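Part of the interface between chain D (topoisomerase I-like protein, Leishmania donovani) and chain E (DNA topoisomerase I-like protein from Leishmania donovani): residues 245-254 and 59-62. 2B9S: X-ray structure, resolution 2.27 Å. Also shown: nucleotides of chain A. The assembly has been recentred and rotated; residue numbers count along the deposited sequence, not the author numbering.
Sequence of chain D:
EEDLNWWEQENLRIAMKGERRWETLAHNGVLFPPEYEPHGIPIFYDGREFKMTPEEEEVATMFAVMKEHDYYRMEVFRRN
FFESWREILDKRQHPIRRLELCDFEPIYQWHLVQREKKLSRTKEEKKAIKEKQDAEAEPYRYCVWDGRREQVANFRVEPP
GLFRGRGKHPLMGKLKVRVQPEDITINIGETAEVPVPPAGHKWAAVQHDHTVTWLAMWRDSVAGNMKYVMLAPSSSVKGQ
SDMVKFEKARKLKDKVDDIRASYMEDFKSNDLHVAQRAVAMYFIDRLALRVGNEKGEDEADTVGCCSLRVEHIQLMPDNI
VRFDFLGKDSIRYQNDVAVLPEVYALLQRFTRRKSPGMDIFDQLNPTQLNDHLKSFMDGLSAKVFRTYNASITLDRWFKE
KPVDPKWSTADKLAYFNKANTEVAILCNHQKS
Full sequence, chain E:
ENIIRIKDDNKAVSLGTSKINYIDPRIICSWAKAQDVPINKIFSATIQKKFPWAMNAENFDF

Chain D 245-254: KFEKARKLKD
Chain E (59-62) NFDF

A chain terminus can serve as a ligand, its carboxylate supplying charge and its last side chain supplying apolar surface. The C-terminal tail of chain E docks in this way on a helix of chain D (phi/psi near -65/-37) that spans 245-254 and runs on beyond both ends, with i to i+4 bonds such as Arg250(D) N to Phe246(D) O, 3.2 Å. The irregular tail approaches end-on, Asn59(E) farthest out; the closest CA atoms are those of Arg250(D) and Phe62(E), 6.1 Å apart.

Asn59(E), at phi/psi 39/53, makes no contact. Phe60(E) (-93/127, chi1 t, chi2 -101°) brings CE2 to 3.4 Å from Arg250(D) NH1, over one face of the guanidinium. Asp61(E) (-109/111, chi1 m) contributes its backbone: Arg250(D) NH2 donates a short but bent, weak hydrogen bond to Asp61(E) O, 2.6 Å at 129°.

Phe62(E) (phi -64°, chi1 t, chi2 -96°) completes the contact. Two basic residues share its terminal carboxylate: Arg250(D) NE donates a nearly straight hydrogen bond (169°) to Phe62(E) OXT, 3.1 Å, as part of a salt bridge, while Lys253(D) NZ, on an all-t chain, donates one to Phe62(E) O, 3.2 Å. Arg250(D) (m, t, p, chi4 -168°) also places CG 3.6 Å from the Phe62(E) ring centroid, a CH-pi contact; Ala249(D) CB meets the ring edge at Phe62(E) CZ, 3.6 Å. Within the helix, Arg250(D) NH1 donates a hydrogen bond to Glu247(D) OE2, 3.1 Å, within a salt bridge.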

# COMPACT_ATOMS: atom_id res chain seq x y z
N LYS D 245 15.32 6.57 5.29
CA LYS D 245 15.02 6.06 3.95
C LYS D 245 15.57 6.94 2.80
O LYS D 245 16.19 6.43 1.84
CB LYS D 245 13.51 5.89 3.83
CG LYS D 245 12.99 5.51 2.46
CD LYS D 245 11.47 5.56 2.45
CE LYS D 245 10.98 6.91 1.95
NZ LYS D 245 9.49 7.06 2.03
N PHE D 246 15.33 8.25 2.87
CA PHE D 246 15.88 9.15 1.86
C PHE D 246 17.38 9.32 1.96
O PHE D 246 18.06 9.51 0.95
CB PHE D 246 15.16 10.49 1.86
CG PHE D 246 13.80 10.42 1.27
CD1 PHE D 246 12.67 10.65 2.06
CD2 PHE D 246 13.62 10.11 -0.07
CE1 PHE D 246 11.40 10.59 1.51
CE2 PHE D 246 12.34 10.04 -0.63
CZ PHE D 246 11.24 10.28 0.17
N GLU D 247 17.92 9.21 3.17
CA GLU D 247 19.37 9.23 3.36
C GLU D 247 20.06 8.00 2.77
O GLU D 247 21.20 8.12 2.32
CB GLU D 247 19.77 9.44 4.83
CG GLU D 247 19.39 10.83 5.39
CD GLU D 247 20.14 11.98 4.73
OE1 GLU D 247 21.38 12.03 4.85
OE2 GLU D 247 19.51 12.84 4.10
N LYS D 248 19.40 6.82 2.76
CA LYS D 248 20.02 5.71 2.00
C LYS D 248 19.97 5.83 0.48
O LYS D 248 20.89 5.39 -0.20
CB LYS D 248 19.83 4.26 2.53
CG LYS D 248 18.59 3.87 3.24
CD LYS D 248 18.81 2.46 3.86
CE LYS D 248 17.49 1.67 4.00
NZ LYS D 248 17.72 0.33 4.59
N ALA D 249 18.91 6.43 -0.06
CA ALA D 249 18.84 6.72 -1.50
C ALA D 249 19.98 7.66 -1.97
O ALA D 249 20.54 7.46 -3.06
CB ALA D 249 17.47 7.28 -1.88
N ARG D 250 20.28 8.68 -1.14
CA ARG D 250 21.41 9.62 -1.31
C ARG D 250 22.77 8.92 -1.21
O ARG D 250 23.71 9.31 -1.91
CB ARG D 250 21.35 10.74 -0.27
CG ARG D 250 20.20 11.71 -0.44
CD ARG D 250 20.18 12.80 0.64
NE ARG D 250 21.05 13.94 0.30
CZ ARG D 250 21.41 14.92 1.14
NH1 ARG D 250 20.98 14.93 2.40
NH2 ARG D 250 22.20 15.89 0.71
N LYS D 251 22.88 7.93 -0.32
CA LYS D 251 24.12 7.16 -0.20
C LYS D 251 24.31 6.22 -1.38
O LYS D 251 25.45 5.94 -1.78
CB LYS D 251 24.16 6.40 1.11
N LEU D 252 23.20 5.74 -1.95
CA LEU D 252 23.24 4.95 -3.19
C LEU D 252 23.75 5.78 -4.38
O LEU D 252 24.49 5.27 -5.22
CB LEU D 252 21.87 4.35 -3.52
CG LEU D 252 21.68 3.59 -4.84
CD1 LEU D 252 22.62 2.39 -4.95
CD2 LEU D 252 20.23 3.17 -5.00
N LYS D 253 23.34 7.05 -4.44
CA LYS D 253 23.79 7.98 -5.49
C LYS D 253 25.30 7.97 -5.69
O LYS D 253 25.80 8.06 -6.82
CB LYS D 253 23.32 9.39 -5.14
CG LYS D 253 23.63 10.45 -6.18
CD LYS D 253 23.61 11.81 -5.52
CE LYS D 253 24.41 12.81 -6.29
NZ LYS D 253 24.91 13.84 -5.34
N ASP D 254 26.02 7.85 -4.57
CA ASP D 254 27.47 7.81 -4.57
C ASP D 254 28.04 6.41 -4.82
O ASP D 254 29.21 6.29 -5.19
CB ASP D 254 28.02 8.38 -3.25
CG ASP D 254 27.71 9.87 -3.09
OD1 ASP D 254 27.95 10.66 -4.05
OD2 ASP D 254 27.22 10.25 -2.00
N ASN E 59 18.77 25.18 -0.07
CA ASN E 59 19.79 25.00 -1.10
C ASN E 59 20.23 23.55 -1.20
O ASN E 59 21.42 23.24 -1.12
CB ASN E 59 20.98 25.90 -0.82
N PHE E 60 19.26 22.65 -1.36
CA PHE E 60 19.44 21.26 -1.00
C PHE E 60 19.93 20.47 -2.19
O PHE E 60 19.34 20.51 -3.25
CB PHE E 60 18.15 20.67 -0.46
CG PHE E 60 18.24 19.22 -0.13
CD1 PHE E 60 17.73 18.26 -0.99
CD2 PHE E 60 18.83 18.80 1.05
CE1 PHE E 60 17.82 16.94 -0.68
CE2 PHE E 60 18.91 17.48 1.35
CZ PHE E 60 18.41 16.54 0.48
N ASP E 61 21.03 19.76 -2.01
CA ASP E 61 21.50 18.86 -3.05
C ASP E 61 21.28 17.41 -2.63
O ASP E 61 21.93 16.93 -1.70
CB ASP E 61 22.99 19.09 -3.36
CG ASP E 61 23.24 20.41 -4.08
OD1 ASP E 61 22.55 20.70 -5.09
OD2 ASP E 61 24.14 21.15 -3.63
N PHE E 62 20.35 16.73 -3.30
CA PHE E 62 20.11 15.30 -3.06
C PHE E 62 21.37 14.52 -3.43
O PHE E 62 21.89 14.67 -4.55
CB PHE E 62 18.89 14.81 -3.85
CG PHE E 62 18.53 13.35 -3.60
CD1 PHE E 62 18.99 12.34 -4.46
CD2 PHE E 62 17.72 12.99 -2.52
CE1 PHE E 62 18.65 11.00 -4.24
CE2 PHE E 62 17.38 11.66 -2.29
CZ PHE E 62 17.85 10.66 -3.15
OXT PHE E 62 21.92 13.76 -2.62
P DT A 10 8.26 3.56 1.03
OP1 DT A 10 9.43 3.54 0.16
OP2 DT A 10 7.74 4.79 1.68
O5' DT A 10 7.03 3.00 0.19
C5' DT A 10 7.20 2.03 -0.87
C4' DT A 10 5.87 1.76 -1.53
O4' DT A 10 4.88 1.30 -0.58
C3' DT A 10 5.19 2.97 -2.18
O3' DT A 10 4.78 2.58 -3.45
C2' DT A 10 3.96 3.29 -1.34
C1' DT A 10 3.62 1.88 -0.91
N1 DT A 10 2.75 1.75 0.28
C2 DT A 10 1.66 0.90 0.21
O2 DT A 10 1.35 0.29 -0.79
N3 DT A 10 0.93 0.80 1.36
C4 DT A 10 1.17 1.46 2.57
O4 DT A 10 0.43 1.27 3.54
C5 DT A 10 2.31 2.34 2.58
C7 DT A 10 2.60 3.21 3.78
C6 DT A 10 3.06 2.44 1.46